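Local structure of taurine dioxygenase (Burkholderia ambifaria, 5VN6) at residues A[108-113]-A[204-209]; A[158-163]-A[200-205]; A[154-159]-A[208-213]; A[133-138]-A[264-269]. The protein probably catalyses the iron- and 2-oxoglutarate-dependent oxidation of taurine, as a member of the TfdA dioxygenase family. All coordinates share one frame; numbering follows the deposited sequence.

Interaction 1: residues A[108-113]-A[204-209]. With MG (magnesium ion), chain C.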
# COMPACT_ATOMS: atom_id res chain seq x y z
N ASP A 108 -7.70 -8.68 -12.68
CA ASP A 108 -9.00 -8.54 -13.34
C ASP A 108 -9.55 -9.87 -13.86
O ASP A 108 -8.87 -10.60 -14.59
CB ASP A 108 -8.89 -7.54 -14.50
CG ASP A 108 -9.30 -6.14 -14.09
OD1 ASP A 108 -9.84 -5.97 -12.97
OD2 ASP A 108 -9.05 -5.20 -14.88
N ALA A 109 -10.78 -10.18 -13.43
CA ALA A 109 -11.58 -11.29 -13.96
C ALA A 109 -10.81 -12.61 -13.96
O ALA A 109 -10.93 -13.42 -14.88
CB ALA A 109 -12.09 -10.98 -15.37
N SER A 110 -10.02 -12.84 -12.91
CA SER A 110 -9.41 -14.15 -12.76
C SER A 110 -10.44 -15.23 -12.47
O SER A 110 -10.10 -16.42 -12.49
CB SER A 110 -8.32 -14.10 -11.67
OG SER A 110 -8.91 -13.94 -10.39
N TRP A 111 -11.69 -14.84 -12.15
CA TRP A 111 -12.79 -15.80 -12.01
C TRP A 111 -13.27 -16.33 -13.36
O TRP A 111 -14.20 -17.13 -13.38
CB TRP A 111 -13.98 -15.16 -11.28
CG TRP A 111 -14.34 -13.79 -11.80
CD1 TRP A 111 -13.94 -12.58 -11.29
CD2 TRP A 111 -15.16 -13.49 -12.94
NE1 TRP A 111 -14.46 -11.55 -12.04
CE2 TRP A 111 -15.21 -12.08 -13.06
CE3 TRP A 111 -15.87 -14.27 -13.87
CZ2 TRP A 111 -15.93 -11.43 -14.07
CZ3 TRP A 111 -16.58 -13.63 -14.88
CH2 TRP A 111 -16.60 -12.22 -14.97
N ARG A 112 -12.68 -15.87 -14.46
CA ARG A 112 -13.00 -16.36 -15.80
C ARG A 112 -12.06 -17.50 -16.16
O ARG A 112 -10.94 -17.59 -15.67
CB ARG A 112 -12.84 -15.27 -16.86
CG ARG A 112 -13.84 -14.14 -16.84
CD ARG A 112 -13.73 -13.37 -18.15
NE ARG A 112 -14.43 -12.09 -18.14
CZ ARG A 112 -15.69 -11.94 -18.55
NH1 ARG A 112 -16.38 -12.98 -19.01
NH2 ARG A 112 -16.26 -10.74 -18.51
N VAL A 113 -12.53 -18.34 -17.09
CA VAL A 113 -11.69 -19.39 -17.65
C VAL A 113 -10.47 -18.79 -18.36
O VAL A 113 -9.36 -19.32 -18.27
CB VAL A 113 -12.53 -20.25 -18.61
CG1 VAL A 113 -11.66 -21.23 -19.36
CG2 VAL A 113 -13.61 -20.98 -17.83
N ASN A 204 -5.58 -14.20 -5.64
CA ASN A 204 -5.94 -12.83 -5.31
C ASN A 204 -7.27 -12.83 -4.56
O ASN A 204 -7.75 -13.89 -4.13
CB ASN A 204 -5.97 -11.95 -6.58
CG ASN A 204 -7.15 -12.25 -7.50
OD1 ASN A 204 -8.25 -11.76 -7.28
ND2 ASN A 204 -6.91 -13.01 -8.57
N ALA A 205 -7.88 -11.64 -4.44
CA ALA A 205 -9.11 -11.50 -3.65
C ALA A 205 -10.23 -12.38 -4.18
O ALA A 205 -11.11 -12.78 -3.41
CB ALA A 205 -9.56 -10.03 -3.62
N PHE A 206 -10.21 -12.72 -5.47
CA PHE A 206 -11.23 -13.61 -6.02
C PHE A 206 -11.04 -15.06 -5.64
O PHE A 206 -11.97 -15.85 -5.80
CB PHE A 206 -11.25 -13.51 -7.55
CG PHE A 206 -11.77 -12.20 -8.07
CD1 PHE A 206 -10.98 -11.42 -8.91
CD2 PHE A 206 -13.02 -11.74 -7.71
CE1 PHE A 206 -11.45 -10.21 -9.40
CE2 PHE A 206 -13.49 -10.53 -8.19
CZ PHE A 206 -12.70 -9.76 -9.04
N THR A 207 -9.86 -15.45 -5.14
CA THR A 207 -9.56 -16.86 -4.92
C THR A 207 -10.22 -17.34 -3.63
O THR A 207 -10.04 -16.73 -2.56
CB THR A 207 -8.05 -17.08 -4.85
OG1 THR A 207 -7.41 -16.44 -5.97
CG2 THR A 207 -7.72 -18.55 -4.85
N THR A 208 -10.97 -18.44 -3.71
CA THR A 208 -11.66 -18.92 -2.51
C THR A 208 -10.86 -19.97 -1.75
O THR A 208 -10.78 -19.91 -0.52
CB THR A 208 -13.04 -19.48 -2.87
OG1 THR A 208 -12.88 -20.60 -3.74
CG2 THR A 208 -13.85 -18.41 -3.55
N HIS A 209 -10.26 -20.94 -2.46
CA HIS A 209 -9.58 -22.05 -1.78
C HIS A 209 -8.75 -22.85 -2.78
O HIS A 209 -8.99 -22.80 -4.00
CB HIS A 209 -10.59 -22.98 -1.11
CG HIS A 209 -11.47 -23.70 -2.07
ND1 HIS A 209 -12.40 -23.04 -2.85
CD2 HIS A 209 -11.56 -25.01 -2.41
CE1 HIS A 209 -13.04 -23.92 -3.61
NE2 HIS A 209 -12.54 -25.13 -3.36
MG MG C . -10.14 -4.08 -11.78
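Loop 108-113 opens with the aspartate of the HxD...H facial triad that marks TfdA-family dioxygenases, and the turn after it leans on an Asx turn at the start of 204-209. Metal coordination comes first. Asp108 OD1 lies 2.3 Å from the magnesium ion, which His106 and His266 also bind and which probably occupies the place of the catalytic iron. Asp108 itself turns its CB away from 204-209, so contact falls to the residues next in the chain, where a type I turn from Ala109 to Arg112 directs Ser110 and Trp111 at the partner.

The polar part is a textbook case of an amide gripped at both ends. Asn204 ND2 donates to Ser110 OG over 2.9 Å, almost straight at 167°, with the hydroxyl in the amide plane. Asn204 OD1 accepts from Phe206 N at 2.8 Å, the donor standing above the carbonyl plane, and this closes the Asx turn. Rotation of the amide is thereby fixed. The buried Ser110 OG has a further hydrogen-bond partner in His160 of strand 157-160.

Aromatic contact supplies the rest. Trp111, its CG in the crowded position between backbone N and carbonyl carbon (chi1 47°), presents an edge to one face of Phe206. This T-shaped pair has its planes 81° apart, and Trp111 CD1 sits over the centre of the Phe206 ring, 3.7 Å from Phe206 CE2.

Interaction 2: residues A[158-163]-A[200-205]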
# COMPACT_ATOMS: atom_id res chain seq x y z
N ALA A 158 -6.20 -23.54 -7.62
CA ALA A 158 -7.16 -22.88 -6.75
C ALA A 158 -8.29 -22.32 -7.59
O ALA A 158 -8.13 -22.10 -8.79
CB ALA A 158 -6.48 -21.77 -5.93
N ARG A 159 -9.44 -22.08 -6.95
CA ARG A 159 -10.63 -21.60 -7.66
C ARG A 159 -10.90 -20.13 -7.37
O ARG A 159 -10.69 -19.66 -6.25
CB ARG A 159 -11.85 -22.47 -7.34
CG ARG A 159 -11.90 -23.71 -8.26
CD ARG A 159 -13.13 -24.59 -8.12
NE ARG A 159 -12.89 -25.90 -8.73
CZ ARG A 159 -12.95 -26.17 -10.03
NH1 ARG A 159 -13.28 -25.23 -10.90
NH2 ARG A 159 -12.69 -27.39 -10.47
N HIS A 160 -11.33 -19.41 -8.42
CA HIS A 160 -11.61 -17.97 -8.41
C HIS A 160 -13.08 -17.77 -8.74
O HIS A 160 -13.54 -18.23 -9.80
CB HIS A 160 -10.76 -17.23 -9.42
CG HIS A 160 -9.29 -17.47 -9.28
ND1 HIS A 160 -8.38 -16.44 -9.20
CD2 HIS A 160 -8.58 -18.62 -9.18
CE1 HIS A 160 -7.17 -16.94 -9.08
NE2 HIS A 160 -7.26 -18.26 -9.05
N SER A 161 -13.81 -17.09 -7.87
CA SER A 161 -15.27 -17.16 -7.90
C SER A 161 -15.88 -15.79 -8.10
O SER A 161 -15.61 -14.86 -7.34
CB SER A 161 -15.80 -17.79 -6.60
OG SER A 161 -17.20 -17.60 -6.50
N ILE A 162 -16.76 -15.67 -9.10
CA ILE A 162 -17.55 -14.44 -9.15
C ILE A 162 -18.74 -14.58 -8.21
O ILE A 162 -19.24 -13.57 -7.69
CB ILE A 162 -17.98 -14.10 -10.59
CG1 ILE A 162 -18.52 -12.67 -10.64
CG2 ILE A 162 -19.08 -15.06 -11.06
CD1 ILE A 162 -18.75 -12.15 -12.03
N GLU A 163 -19.18 -15.82 -7.97
CA GLU A 163 -20.28 -16.06 -7.04
C GLU A 163 -20.02 -15.42 -5.68
O GLU A 163 -20.90 -14.77 -5.11
CB GLU A 163 -20.51 -17.56 -6.86
CG GLU A 163 -21.50 -17.82 -5.74
CD GLU A 163 -21.72 -19.28 -5.41
OE1 GLU A 163 -20.76 -20.07 -5.45
OE2 GLU A 163 -22.87 -19.62 -5.10
N VAL A 200 4.41 -16.28 -11.93
CA VAL A 200 3.52 -15.29 -11.34
C VAL A 200 2.79 -15.94 -10.17
O VAL A 200 2.22 -17.02 -10.33
CB VAL A 200 2.50 -14.76 -12.37
CG1 VAL A 200 1.66 -13.61 -11.76
CG2 VAL A 200 3.21 -14.32 -13.64
N LEU A 201 2.81 -15.30 -9.01
CA LEU A 201 1.93 -15.73 -7.93
C LEU A 201 0.50 -15.35 -8.28
O LEU A 201 0.13 -14.17 -8.27
CB LEU A 201 2.38 -15.13 -6.60
CG LEU A 201 1.50 -15.48 -5.39
CD1 LEU A 201 1.38 -17.01 -5.18
CD2 LEU A 201 2.02 -14.78 -4.11
N TYR A 202 -0.32 -16.36 -8.59
CA TYR A 202 -1.63 -16.14 -9.21
C TYR A 202 -2.80 -16.55 -8.31
O TYR A 202 -3.65 -17.35 -8.69
CB TYR A 202 -1.67 -16.89 -10.56
CG TYR A 202 -2.75 -16.36 -11.47
CD1 TYR A 202 -3.79 -17.17 -11.88
CD2 TYR A 202 -2.73 -15.03 -11.89
CE1 TYR A 202 -4.79 -16.69 -12.70
CE2 TYR A 202 -3.73 -14.53 -12.69
CZ TYR A 202 -4.76 -15.38 -13.10
OH TYR A 202 -5.76 -14.91 -13.91
N VAL A 203 -2.86 -15.97 -7.11
CA VAL A 203 -4.04 -15.98 -6.26
C VAL A 203 -4.31 -14.55 -5.82
O VAL A 203 -3.38 -13.75 -5.66
CB VAL A 203 -3.90 -16.93 -5.05
CG1 VAL A 203 -3.85 -18.40 -5.54
CG2 VAL A 203 -2.63 -16.57 -4.21
N ASN A 204 -5.58 -14.20 -5.64
CA ASN A 204 -5.94 -12.83 -5.31
C ASN A 204 -7.27 -12.83 -4.56
O ASN A 204 -7.75 -13.89 -4.13
CB ASN A 204 -5.97 -11.95 -6.58
CG ASN A 204 -7.15 -12.25 -7.50
OD1 ASN A 204 -8.25 -11.76 -7.28
ND2 ASN A 204 -6.91 -13.01 -8.57
N ALA A 205 -7.88 -11.64 -4.44
CA ALA A 205 -9.11 -11.50 -3.65
C ALA A 205 -10.23 -12.38 -4.18
O ALA A 205 -11.11 -12.78 -3.41
CB ALA A 205 -9.56 -10.03 -3.62
O HOH W 1 -4.93 -19.90 -8.71
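His160 is the side chain that reaches across this buried contact, and it can be traced atom by atom. Its CB leaves strand 157-160 in the direction of 200-205, and CG lies anti to the carbonyl carbon (chi1 -54°), which sends the imidazole forward; chi2 (-129°) sets the turn of the ring. On one flank, CD2 stays with its own strand, 3.5 Å from Ala158 O. On the other, ND1 has Asn204 ND2 near the ring plane at 3.8 Å, but its hydrogen-bond partner is Ser110 OG of the metal-binding loop. CE1, at the tip, reaches Tyr202 O at 3.6 Å and lies close to Val203 CA; the Tyr202 ring approaches obliquely, its plane turned 31° from the imidazole.

NE2 completes the circuit through one water, hydrogen-bonded to it at 2.9 Å, and that water donates to Tyr202 O, also over 2.9 Å. No direct hydrogen bond joins the two segments; two intermediaries do, the water on the NE2 side and Ser110 OG, bonded to both His160 and Asn204, on the ND1 side. Ala158 CB and Val203 CG1 touch at 4.3 Å, and Val203 also packs on Leu233 and Leu236 of helix 228-237.

Strands 157-160 and 199-201 belong to one four-stranded antiparallel sheet with strand 185-192 between them. His160 ties this sheet to the loop after Asp108, behind the facial-triad metal site of the TfdA fold.

Interaction 3: residues A[154-159]-A[208-213]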
# COMPACT_ATOMS: atom_id res chain seq x y z
N ALA A 154 4.09 -25.37 -5.56
CA ALA A 154 4.46 -25.57 -6.96
C ALA A 154 3.34 -26.18 -7.80
O ALA A 154 3.04 -25.69 -8.89
CB ALA A 154 5.72 -26.43 -7.05
N ASP A 155 2.66 -27.21 -7.29
CA ASP A 155 1.61 -27.87 -8.06
C ASP A 155 0.19 -27.49 -7.61
O ASP A 155 -0.78 -28.08 -8.09
CB ASP A 155 1.79 -29.40 -8.04
CG ASP A 155 1.71 -30.00 -6.64
OD1 ASP A 155 1.13 -29.38 -5.73
OD2 ASP A 155 2.25 -31.11 -6.44
N LEU A 156 0.05 -26.52 -6.71
CA LEU A 156 -1.27 -26.16 -6.22
C LEU A 156 -2.10 -25.49 -7.31
O LEU A 156 -1.59 -24.75 -8.14
CB LEU A 156 -1.15 -25.23 -5.00
CG LEU A 156 -0.72 -25.88 -3.69
CD1 LEU A 156 -0.62 -24.83 -2.54
CD2 LEU A 156 -1.67 -27.03 -3.34
N ARG A 157 -3.40 -25.75 -7.27
CA ARG A 157 -4.39 -25.08 -8.10
C ARG A 157 -5.48 -24.57 -7.18
O ARG A 157 -5.67 -25.08 -6.07
CB ARG A 157 -4.97 -26.02 -9.17
CG ARG A 157 -3.89 -26.73 -9.98
CD ARG A 157 -4.43 -27.74 -11.03
NE ARG A 157 -5.31 -27.11 -12.01
CZ ARG A 157 -4.87 -26.31 -12.98
NH1 ARG A 157 -3.57 -26.04 -13.09
NH2 ARG A 157 -5.73 -25.77 -13.84
N ALA A 158 -6.20 -23.54 -7.62
CA ALA A 158 -7.16 -22.88 -6.75
C ALA A 158 -8.29 -22.32 -7.59
O ALA A 158 -8.13 -22.10 -8.79
CB ALA A 158 -6.48 -21.77 -5.93
N ARG A 159 -9.44 -22.08 -6.95
CA ARG A 159 -10.63 -21.60 -7.66
C ARG A 159 -10.90 -20.13 -7.37
O ARG A 159 -10.69 -19.66 -6.25
CB ARG A 159 -11.85 -22.47 -7.34
CG ARG A 159 -11.90 -23.71 -8.26
CD ARG A 159 -13.13 -24.59 -8.12
NE ARG A 159 -12.89 -25.90 -8.73
CZ ARG A 159 -12.95 -26.17 -10.03
NH1 ARG A 159 -13.28 -25.23 -10.90
NH2 ARG A 159 -12.69 -27.39 -10.47
N THR A 208 -10.97 -18.44 -3.71
CA THR A 208 -11.66 -18.92 -2.51
C THR A 208 -10.86 -19.97 -1.75
O THR A 208 -10.78 -19.91 -0.52
CB THR A 208 -13.04 -19.48 -2.87
OG1 THR A 208 -12.88 -20.60 -3.74
CG2 THR A 208 -13.85 -18.41 -3.55
N HIS A 209 -10.26 -20.94 -2.46
CA HIS A 209 -9.58 -22.05 -1.78
C HIS A 209 -8.75 -22.85 -2.78
O HIS A 209 -8.99 -22.80 -4.00
CB HIS A 209 -10.59 -22.98 -1.11
CG HIS A 209 -11.47 -23.70 -2.07
ND1 HIS A 209 -12.40 -23.04 -2.85
CD2 HIS A 209 -11.56 -25.01 -2.41
CE1 HIS A 209 -13.04 -23.92 -3.61
NE2 HIS A 209 -12.54 -25.13 -3.36
N PHE A 210 -7.80 -23.61 -2.24
CA PHE A 210 -7.05 -24.60 -3.02
C PHE A 210 -7.92 -25.83 -3.24
O PHE A 210 -8.65 -26.25 -2.34
CB PHE A 210 -5.77 -25.04 -2.30
CG PHE A 210 -4.81 -23.93 -1.99
CD1 PHE A 210 -4.26 -23.15 -3.01
CD2 PHE A 210 -4.43 -23.69 -0.68
CE1 PHE A 210 -3.35 -22.13 -2.70
CE2 PHE A 210 -3.54 -22.66 -0.36
CZ PHE A 210 -3.00 -21.89 -1.36
N THR A 211 -7.81 -26.42 -4.43
CA THR A 211 -8.56 -27.63 -4.75
C THR A 211 -7.75 -28.90 -4.60
O THR A 211 -8.35 -29.98 -4.50
CB THR A 211 -9.08 -27.57 -6.19
OG1 THR A 211 -8.00 -27.25 -7.08
CG2 THR A 211 -10.21 -26.55 -6.35
N ASN A 212 -6.42 -28.83 -4.59
CA ASN A 212 -5.59 -30.03 -4.59
C ASN A 212 -4.53 -29.97 -3.50
O ASN A 212 -3.43 -30.51 -3.67
CB ASN A 212 -4.96 -30.27 -5.97
CG ASN A 212 -4.06 -29.11 -6.43
OD1 ASN A 212 -4.03 -28.02 -5.81
ND2 ASN A 212 -3.32 -29.35 -7.52
N PHE A 213 -4.86 -29.32 -2.38
CA PHE A 213 -3.95 -29.18 -1.25
C PHE A 213 -3.88 -30.45 -0.41
O PHE A 213 -2.80 -30.82 0.07
CB PHE A 213 -4.41 -28.01 -0.38
CG PHE A 213 -3.54 -27.75 0.82
CD1 PHE A 213 -2.49 -26.83 0.75
CD2 PHE A 213 -3.77 -28.44 2.02
CE1 PHE A 213 -1.68 -26.60 1.85
CE2 PHE A 213 -2.96 -28.21 3.13
CZ PHE A 213 -1.92 -27.29 3.05
O HOH W 2 -1.20 -31.32 -4.60
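A few torsions set up this contact. Asn212 CG sits in the crowded position between backbone N and carbonyl carbon (chi1 60°), and chi2 (-10°) turns OD1 and ND2 to the backbone of 154-159; Leu156 CG is anti to its carbonyl carbon (chi1 -74°), which brings its methyls to Phe210 and Phe213. The Asn212 amide then acts much as a peptide group would. Its OD1 accepts from Arg157 N at 2.8 Å, on a lone pair, and its ND2 donates to Asp155 O at 2.9 Å, so pairing carries on past the end of strand 207-210.

Main-chain bonds continue the ladder. Thr211 N donates to Arg157 O over 3.0 Å, and beyond the non-hydrogen-bonded pair Ala158-Phe210, Thr208 N reaches Arg159 O at 2.8 Å, nearly along the C=O axis.

Chemistry divides between the two faces. Where Ala158 and Phe210 point, Leu156 CD1 hangs over the centre of the Phe210 ring, 3.9 Å from its centroid, in a CH-pi contact. On the Arg159 side, the extended arginine chain crosses Thr211 at about a right angle, its NE 3.6 Å from Thr211 CG2 and its NH1 hydrogen-bonded to Asp184 O. Glu186 of strand 185-192 takes a salt bridge from Arg157 and a hydrogen bond from Thr211.

This is the antiparallel edge pairing of the four-stranded sheet: 207-210 is outermost within the chain, with an apolar face under helix 228-237 and a polar one bearing Arg159.

Interaction 4: residues A[133-138]-A[264-269]. With MG (magnesium ion), chain C.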
# COMPACT_ATOMS: atom_id res chain seq x y z
N THR A 133 -4.95 4.78 -8.10
CA THR A 133 -4.96 3.34 -8.39
C THR A 133 -3.56 2.81 -8.10
O THR A 133 -2.56 3.48 -8.37
CB THR A 133 -5.37 3.05 -9.85
OG1 THR A 133 -6.62 3.70 -10.13
CG2 THR A 133 -5.52 1.55 -10.11
N MET A 134 -3.50 1.61 -7.53
CA MET A 134 -2.23 0.97 -7.23
C MET A 134 -2.12 -0.33 -7.99
O MET A 134 -3.14 -0.97 -8.28
CB MET A 134 -2.08 0.67 -5.73
CG MET A 134 -2.34 1.89 -4.85
SD MET A 134 -2.18 1.46 -3.11
CE MET A 134 -0.46 0.97 -3.06
N TRP A 135 -0.89 -0.71 -8.32
CA TRP A 135 -0.58 -2.00 -8.91
C TRP A 135 0.50 -2.69 -8.08
O TRP A 135 1.34 -2.02 -7.46
CB TRP A 135 -0.10 -1.89 -10.39
CG TRP A 135 -1.15 -1.57 -11.38
CD1 TRP A 135 -1.75 -2.43 -12.24
CD2 TRP A 135 -1.71 -0.27 -11.66
NE1 TRP A 135 -2.66 -1.77 -13.03
CE2 TRP A 135 -2.66 -0.44 -12.69
CE3 TRP A 135 -1.51 1.01 -11.12
CZ2 TRP A 135 -3.41 0.63 -13.20
CZ3 TRP A 135 -2.26 2.06 -11.62
CH2 TRP A 135 -3.19 1.87 -12.65
N ALA A 136 0.51 -4.02 -8.12
CA ALA A 136 1.51 -4.83 -7.44
C ALA A 136 2.11 -5.82 -8.43
O ALA A 136 1.42 -6.35 -9.30
CB ALA A 136 0.91 -5.57 -6.23
N ASN A 137 3.42 -6.04 -8.31
CA ASN A 137 4.17 -6.92 -9.21
C ASN A 137 4.11 -8.34 -8.63
O ASN A 137 4.80 -8.66 -7.67
CB ASN A 137 5.61 -6.41 -9.34
CG ASN A 137 6.47 -7.26 -10.25
OD1 ASN A 137 6.21 -8.44 -10.48
ND2 ASN A 137 7.53 -6.66 -10.77
N MET A 138 3.26 -9.19 -9.21
CA MET A 138 3.16 -10.54 -8.67
C MET A 138 4.23 -11.48 -9.22
O MET A 138 4.28 -12.64 -8.80
CB MET A 138 1.75 -11.11 -8.94
CG MET A 138 0.65 -10.22 -8.39
SD MET A 138 0.90 -9.68 -6.66
CE MET A 138 0.77 -11.27 -5.82
N THR A 264 0.22 -8.76 -12.84
CA THR A 264 -0.05 -7.78 -11.80
C THR A 264 -1.38 -8.04 -11.10
O THR A 264 -2.24 -8.77 -11.59
CB THR A 264 -0.08 -6.35 -12.37
OG1 THR A 264 -1.18 -6.23 -13.28
CG2 THR A 264 1.22 -6.04 -13.10
N GLN A 265 -1.54 -7.39 -9.95
CA GLN A 265 -2.84 -7.09 -9.39
C GLN A 265 -2.97 -5.58 -9.29
O GLN A 265 -1.97 -4.85 -9.35
CB GLN A 265 -3.03 -7.77 -8.03
CG GLN A 265 -2.77 -9.26 -8.10
CD GLN A 265 -3.01 -9.99 -6.83
OE1 GLN A 265 -3.54 -9.44 -5.85
NE2 GLN A 265 -2.60 -11.25 -6.81
N HIS A 266 -4.20 -5.08 -9.17
CA HIS A 266 -4.41 -3.66 -8.96
C HIS A 266 -5.46 -3.44 -7.87
O HIS A 266 -6.16 -4.37 -7.45
CB HIS A 266 -4.79 -2.93 -10.25
CG HIS A 266 -6.03 -3.44 -10.89
ND1 HIS A 266 -6.01 -4.46 -11.83
CD2 HIS A 266 -7.32 -3.07 -10.76
CE1 HIS A 266 -7.25 -4.70 -12.22
NE2 HIS A 266 -8.06 -3.86 -11.60
N TYR A 267 -5.53 -2.19 -7.41
CA TYR A 267 -6.39 -1.79 -6.30
C TYR A 267 -6.82 -0.36 -6.60
O TYR A 267 -5.96 0.53 -6.70
CB TYR A 267 -5.62 -1.89 -4.97
CG TYR A 267 -6.40 -1.77 -3.67
CD1 TYR A 267 -6.45 -2.83 -2.78
CD2 TYR A 267 -7.01 -0.58 -3.29
CE1 TYR A 267 -7.12 -2.72 -1.55
CE2 TYR A 267 -7.69 -0.46 -2.05
CZ TYR A 267 -7.73 -1.55 -1.19
OH TYR A 267 -8.38 -1.49 0.02
N ALA A 268 -8.12 -0.15 -6.79
CA ALA A 268 -8.67 1.19 -7.00
C ALA A 268 -9.01 1.77 -5.62
O ALA A 268 -9.93 1.30 -4.95
CB ALA A 268 -9.89 1.15 -7.92
N VAL A 269 -8.24 2.76 -5.18
CA VAL A 269 -8.41 3.27 -3.82
C VAL A 269 -9.72 4.03 -3.68
O VAL A 269 -10.03 4.94 -4.46
CB VAL A 269 -7.21 4.15 -3.42
CG1 VAL A 269 -7.34 4.53 -1.97
CG2 VAL A 269 -5.90 3.39 -3.65
MG MG C . -10.14 -4.08 -11.78
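A metal-binding histidine packed in mid-strand against the ring of its cross-strand neighbour is the striking feature here. His266 belongs to the facial triad of the double-stranded beta-helix (cupin) fold. Its non-hydrogen-bonded pairing with Trp135 sets CB over one face of the indole, 3.8 Å from the centroid of the five-membered ring, in a CH-pi contact. CG, in the crowded position between backbone N and carbonyl carbon (chi1 59°), then carries the imidazole past the indole toward the metal, and NE2 binds the magnesium ion at 2.1 Å, sharing it with His106 and Asp108. The contact is consistent with a second-shell role for Trp135. Thr133 CG2 covers the same face of the indole, offset toward the rim.

Around this pair the backbones form a regular antiparallel ladder. Met134 N donates to Tyr267 O over 2.8 Å, nearly straight at 170°, and the return bond from Tyr267 N to Met134 O has the same length. Ala136 and Gln265 form the next hydrogen-bonded pair. Between the two, His266 CA approaches Met134 O at 3.1 Å in a CA-H...O contact.

The face carrying Met134 and Tyr267 looks toward the second subunit, whose Pro243 packs on both and whose Glu244 is hydrogen-bonded to Tyr267 OH. Farther along the same face, Gln265 extends to Val203 O, which accepts from its NE2. Met138, bent at chi2 and chi3 just where a helix starts, folds back on this amide: its CE rests 3.5 Å from Gln265 NE2.

In the fold
Interactions 1, 2 and 4 are buried, whereas interaction 3 is partly exposed and lies away from the annotated sites. Interactions 1 and 4 each supply a ligand to the same magnesium ion, one from a loop, the other from a strand. Interaction 2 sits behind the first, sharing Asn204 with it and joined through the bond between Ser110 and His160; Val203 and Gln265 link it to interaction 4. Strand 157-160 serves interactions 2 and 3, and strand 207-210 serves 1 and 3. The chemistry follows the location: backbone ladders dominate 3 and 4, side-chain contacts the others, with an edge-to-face aromatic pair in 1 and a water-bridged histidine in 2, and salt bridges to neighbouring residues flank interaction 3.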